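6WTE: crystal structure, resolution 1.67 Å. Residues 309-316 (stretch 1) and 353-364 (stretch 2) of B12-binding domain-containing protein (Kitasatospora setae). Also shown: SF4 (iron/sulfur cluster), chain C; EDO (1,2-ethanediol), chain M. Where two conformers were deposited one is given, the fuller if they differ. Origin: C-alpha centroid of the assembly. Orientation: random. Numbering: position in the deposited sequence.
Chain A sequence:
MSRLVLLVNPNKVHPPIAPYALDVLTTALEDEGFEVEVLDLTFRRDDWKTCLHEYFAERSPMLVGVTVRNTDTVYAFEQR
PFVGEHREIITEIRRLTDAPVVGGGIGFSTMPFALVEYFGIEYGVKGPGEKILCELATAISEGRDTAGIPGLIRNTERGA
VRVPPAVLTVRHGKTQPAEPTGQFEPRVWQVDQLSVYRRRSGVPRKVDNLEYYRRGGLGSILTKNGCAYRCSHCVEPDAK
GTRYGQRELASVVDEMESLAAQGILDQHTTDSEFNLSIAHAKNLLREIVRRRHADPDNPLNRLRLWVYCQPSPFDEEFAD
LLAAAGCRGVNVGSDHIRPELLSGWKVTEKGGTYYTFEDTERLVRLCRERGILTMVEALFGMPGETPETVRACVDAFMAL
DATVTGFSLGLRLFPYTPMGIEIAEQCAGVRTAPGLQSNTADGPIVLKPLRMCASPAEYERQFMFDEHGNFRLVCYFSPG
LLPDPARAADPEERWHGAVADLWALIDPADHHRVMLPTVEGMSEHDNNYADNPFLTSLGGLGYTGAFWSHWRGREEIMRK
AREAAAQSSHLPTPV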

# COMPACT_ATOMS: atom_id res chain seq x y z
N CYS A 309 2.50 12.42 3.89
CA CYS A 309 2.44 12.97 5.24
C CYS A 309 1.01 13.06 5.72
O CYS A 309 0.06 13.06 4.93
CB CYS A 309 3.05 14.39 5.31
SG CYS A 309 4.82 14.49 5.12
N GLN A 310 0.87 13.17 7.02
CA GLN A 310 -0.35 13.64 7.66
C GLN A 310 -0.24 15.14 7.88
O GLN A 310 0.85 15.71 7.80
CB GLN A 310 -0.57 12.92 8.99
CG GLN A 310 -1.00 11.46 8.81
CD GLN A 310 -2.34 11.35 8.13
OE1 GLN A 310 -3.37 11.71 8.71
NE2 GLN A 310 -2.34 10.87 6.89
N PRO A 311 -1.36 15.82 8.11
CA PRO A 311 -1.30 17.28 8.28
C PRO A 311 -0.44 17.74 9.45
O PRO A 311 0.06 18.87 9.42
CB PRO A 311 -2.77 17.68 8.47
CG PRO A 311 -3.53 16.63 7.77
CD PRO A 311 -2.75 15.35 7.99
N SER A 312 -0.28 16.91 10.48
CA SER A 312 0.47 17.29 11.66
C SER A 312 1.28 16.08 12.11
O SER A 312 0.78 14.95 12.06
CB SER A 312 -0.47 17.75 12.79
OG SER A 312 0.27 18.06 13.97
N PRO A 313 2.53 16.28 12.56
CA PRO A 313 3.22 17.57 12.68
C PRO A 313 3.93 17.96 11.39
O PRO A 313 4.63 17.14 10.79
CB PRO A 313 4.24 17.31 13.79
CG PRO A 313 4.57 15.84 13.65
CD PRO A 313 3.34 15.16 13.07
N PHE A 314 3.76 19.22 10.97
CA PHE A 314 4.42 19.72 9.76
C PHE A 314 4.73 21.19 10.04
O PHE A 314 3.91 22.06 9.74
CB PHE A 314 3.55 19.55 8.52
CG PHE A 314 4.30 19.68 7.22
CD1 PHE A 314 4.72 20.92 6.75
CD2 PHE A 314 4.56 18.56 6.45
CE1 PHE A 314 5.41 21.03 5.55
CE2 PHE A 314 5.24 18.66 5.25
CZ PHE A 314 5.67 19.90 4.80
N ASP A 315 5.90 21.45 10.62
CA ASP A 315 6.23 22.80 11.05
C ASP A 315 7.30 23.41 10.15
O ASP A 315 7.77 22.80 9.18
CB ASP A 315 6.65 22.83 12.53
CG ASP A 315 7.88 21.98 12.84
OD1 ASP A 315 8.64 21.63 11.92
OD2 ASP A 315 8.09 21.67 14.03
N GLU A 316 7.68 24.65 10.48
CA GLU A 316 8.60 25.40 9.64
C GLU A 316 9.96 24.70 9.55
O GLU A 316 10.55 24.61 8.46
CB GLU A 316 8.76 26.82 10.17
CG GLU A 316 9.63 27.71 9.30
CD GLU A 316 9.67 29.14 9.82
OE1 GLU A 316 9.06 29.40 10.88
OE2 GLU A 316 10.30 29.99 9.16
N THR A 353 -8.72 12.96 17.77
CA THR A 353 -8.15 13.50 16.55
C THR A 353 -6.81 14.15 16.86
O THR A 353 -6.49 14.46 18.01
CB THR A 353 -9.08 14.51 15.89
OG1 THR A 353 -9.50 15.49 16.86
CG2 THR A 353 -10.30 13.81 15.30
N TYR A 354 -6.00 14.34 15.82
CA TYR A 354 -4.64 14.82 15.99
C TYR A 354 -4.29 15.94 15.02
O TYR A 354 -3.11 16.30 14.92
CB TYR A 354 -3.63 13.66 15.87
CG TYR A 354 -3.75 12.87 14.58
CD1 TYR A 354 -4.63 11.80 14.47
CD2 TYR A 354 -2.97 13.20 13.48
CE1 TYR A 354 -4.74 11.08 13.29
CE2 TYR A 354 -3.06 12.47 12.29
CZ TYR A 354 -3.95 11.43 12.21
OH TYR A 354 -4.06 10.72 11.04
N TYR A 355 -5.26 16.50 14.31
CA TYR A 355 -5.00 17.69 13.51
C TYR A 355 -6.29 18.47 13.30
O TYR A 355 -7.39 18.00 13.60
CB TYR A 355 -4.35 17.35 12.16
CG TYR A 355 -5.14 16.45 11.24
CD1 TYR A 355 -6.14 16.95 10.42
CD2 TYR A 355 -4.86 15.09 11.16
CE1 TYR A 355 -6.85 16.13 9.56
CE2 TYR A 355 -5.56 14.26 10.30
CZ TYR A 355 -6.55 14.78 9.51
OH TYR A 355 -7.24 13.95 8.66
N THR A 356 -6.11 19.69 12.82
CA THR A 356 -7.19 20.56 12.39
C THR A 356 -6.91 20.98 10.96
O THR A 356 -5.85 20.70 10.40
CB THR A 356 -7.29 21.81 13.27
OG1 THR A 356 -6.14 22.63 13.05
CG2 THR A 356 -7.35 21.41 14.73
N PHE A 357 -7.86 21.70 10.36
CA PHE A 357 -7.62 22.16 9.00
C PHE A 357 -6.47 23.16 8.94
O PHE A 357 -5.80 23.25 7.90
CB PHE A 357 -8.89 22.77 8.41
CG PHE A 357 -8.77 23.09 6.95
CD1 PHE A 357 -8.54 22.08 6.03
CD2 PHE A 357 -8.88 24.39 6.50
CE1 PHE A 357 -8.43 22.36 4.68
CE2 PHE A 357 -8.76 24.68 5.15
CZ PHE A 357 -8.54 23.67 4.24
N GLU A 358 -6.19 23.87 10.04
CA GLU A 358 -5.05 24.80 10.03
C GLU A 358 -3.75 24.08 9.73
O GLU A 358 -2.84 24.68 9.14
CB GLU A 358 -4.93 25.52 11.38
CG GLU A 358 -6.09 26.40 11.77
CD GLU A 358 -6.84 25.87 12.99
OE1 GLU A 358 -8.07 25.66 12.88
OE2 GLU A 358 -6.20 25.64 14.04
N ASP A 359 -3.64 22.81 10.13
CA ASP A 359 -2.41 22.06 9.89
C ASP A 359 -2.21 21.81 8.40
O ASP A 359 -1.08 21.87 7.91
CB ASP A 359 -2.44 20.74 10.66
CG ASP A 359 -2.43 20.95 12.16
OD1 ASP A 359 -1.57 21.70 12.66
OD2 ASP A 359 -3.29 20.38 12.86
N THR A 360 -3.29 21.52 7.67
CA THR A 360 -3.17 21.37 6.22
C THR A 360 -2.88 22.72 5.56
O THR A 360 -2.08 22.80 4.63
CB THR A 360 -4.45 20.74 5.64
OG1 THR A 360 -4.54 19.37 6.06
CG2 THR A 360 -4.44 20.79 4.12
N GLU A 361 -3.53 23.79 6.04
CA GLU A 361 -3.25 25.12 5.51
C GLU A 361 -1.79 25.49 5.71
O GLU A 361 -1.15 26.04 4.80
CB GLU A 361 -4.16 26.14 6.18
CG GLU A 361 -4.00 27.56 5.68
CD GLU A 361 -4.72 27.82 4.37
OE1 GLU A 361 -4.08 28.36 3.43
OE2 GLU A 361 -5.92 27.50 4.27
N ARG A 362 -1.24 25.21 6.90
CA ARG A 362 0.16 25.55 7.14
C ARG A 362 1.08 24.69 6.29
O ARG A 362 2.07 25.19 5.74
CB ARG A 362 0.52 25.40 8.62
CG ARG A 362 1.96 25.82 8.90
CD ARG A 362 2.32 25.82 10.38
NE ARG A 362 2.33 24.48 10.95
CZ ARG A 362 2.83 24.19 12.15
NH1 ARG A 362 3.36 25.15 12.90
NH2 ARG A 362 2.80 22.94 12.60
N LEU A 363 0.78 23.39 6.16
CA LEU A 363 1.60 22.53 5.31
C LEU A 363 1.67 23.09 3.90
O LEU A 363 2.75 23.20 3.31
CB LEU A 363 1.02 21.12 5.31
CG LEU A 363 1.72 20.02 4.50
CD1 LEU A 363 1.31 18.69 5.10
CD2 LEU A 363 1.31 20.05 3.04
N VAL A 364 0.51 23.42 3.33
CA VAL A 364 0.48 23.88 1.94
C VAL A 364 1.22 25.20 1.81
O VAL A 364 2.02 25.39 0.87
CB VAL A 364 -0.97 23.97 1.44
CG1 VAL A 364 -1.03 24.66 0.08
CG2 VAL A 364 -1.59 22.58 1.36
FE1 SF4 C . -3.97 6.88 9.93
FE2 SF4 C . -1.58 5.57 10.23
FE3 SF4 C . -1.98 7.11 8.04
FE4 SF4 C . -3.33 4.78 8.30
S1 SF4 C . -1.07 5.01 8.07
S2 SF4 C . -4.19 6.78 7.65
S3 SF4 C . -3.66 4.70 10.56
S4 SF4 C . -1.93 7.83 10.21
C1 EDO M . -7.34 18.68 17.26
O1 EDO M . -7.90 17.58 16.54
C2 EDO M . -5.84 18.78 16.98
O2 EDO M . -5.14 17.86 17.83
O HOH W 1 1.64 20.65 12.17
O HOH W 2 -0.36 16.03 15.66

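P311, L363 and F314 cover the most surface in this contact, and all three are buried. Stretch 1 forms no regular helix or strand. Stretch 2 enters a helix, and one side of that helix meets stretch 1.

P311 lies between the turn before the helix and the helix itself. P311 CA is 4.9 Å from T360 CA. CG of the proline ring points onto the face of Y355: P311 CG is 3.6 Å from the centroid of the Y355 ring, 6° off the ring normal. This is a CH-pi contact over the face. The compact proline ring suits the position, because it offers CH groups to the aromatic face. P311 CG also lies 3.4 Å from T360 OG1, and that hydroxyl is satisfied elsewhere in the structure. On the helix, D359 CB packs 3.4 Å from P311 O.

L363 and F314 form a second CH-pi pair. L363 CG is 3.6 Å from the centroid of the F314 ring, again 6° off the normal. The closest atoms are F314 CD2 and L363 CD1, at 3.5 Å. F314 has chi1 t and its CB points toward the helix. The leucine is branched and apolar, so it can cover a ring face without leaving a polar group unpaired. L363 CD1 also reaches 4.0 Å from Q310 O.

Y354 OH donates a hydrogen bond to Q310 OE1 at 2.6 Å. The CA-to-CB bond of Y354 points sideways, but the long ring carries its hydroxyl to Q310. Y354 OH also lies 3.7 Å from S4 of the iron/sulfur cluster.

At the more open side, R362 reaches to F314 and D315, with chi1 and chi2 both t. R362 NE is 3.1 Å from F314 O, and D315 CA lies over one face of the guanidinium. Water 1 accepts from R362 NH2 at 2.6 Å and from F314 N at 2.8 Å, so it bridges the F314 backbone and the R362 side chain. Water 2 lies 2.7 Å from S312 OG and donates to Y354 O at 2.9 Å. The S312 hydroxyl bonds this water, while S312 CB packs 4.0 Å from Y355 CB. The peptide bond after S312, before P313, is cis.

D359 also steadies the start of the helix. D359 OD2 accepts from T356 N at 2.9 Å, while T356 OG1 caps E358 N with a weak bond of 3.3 Å.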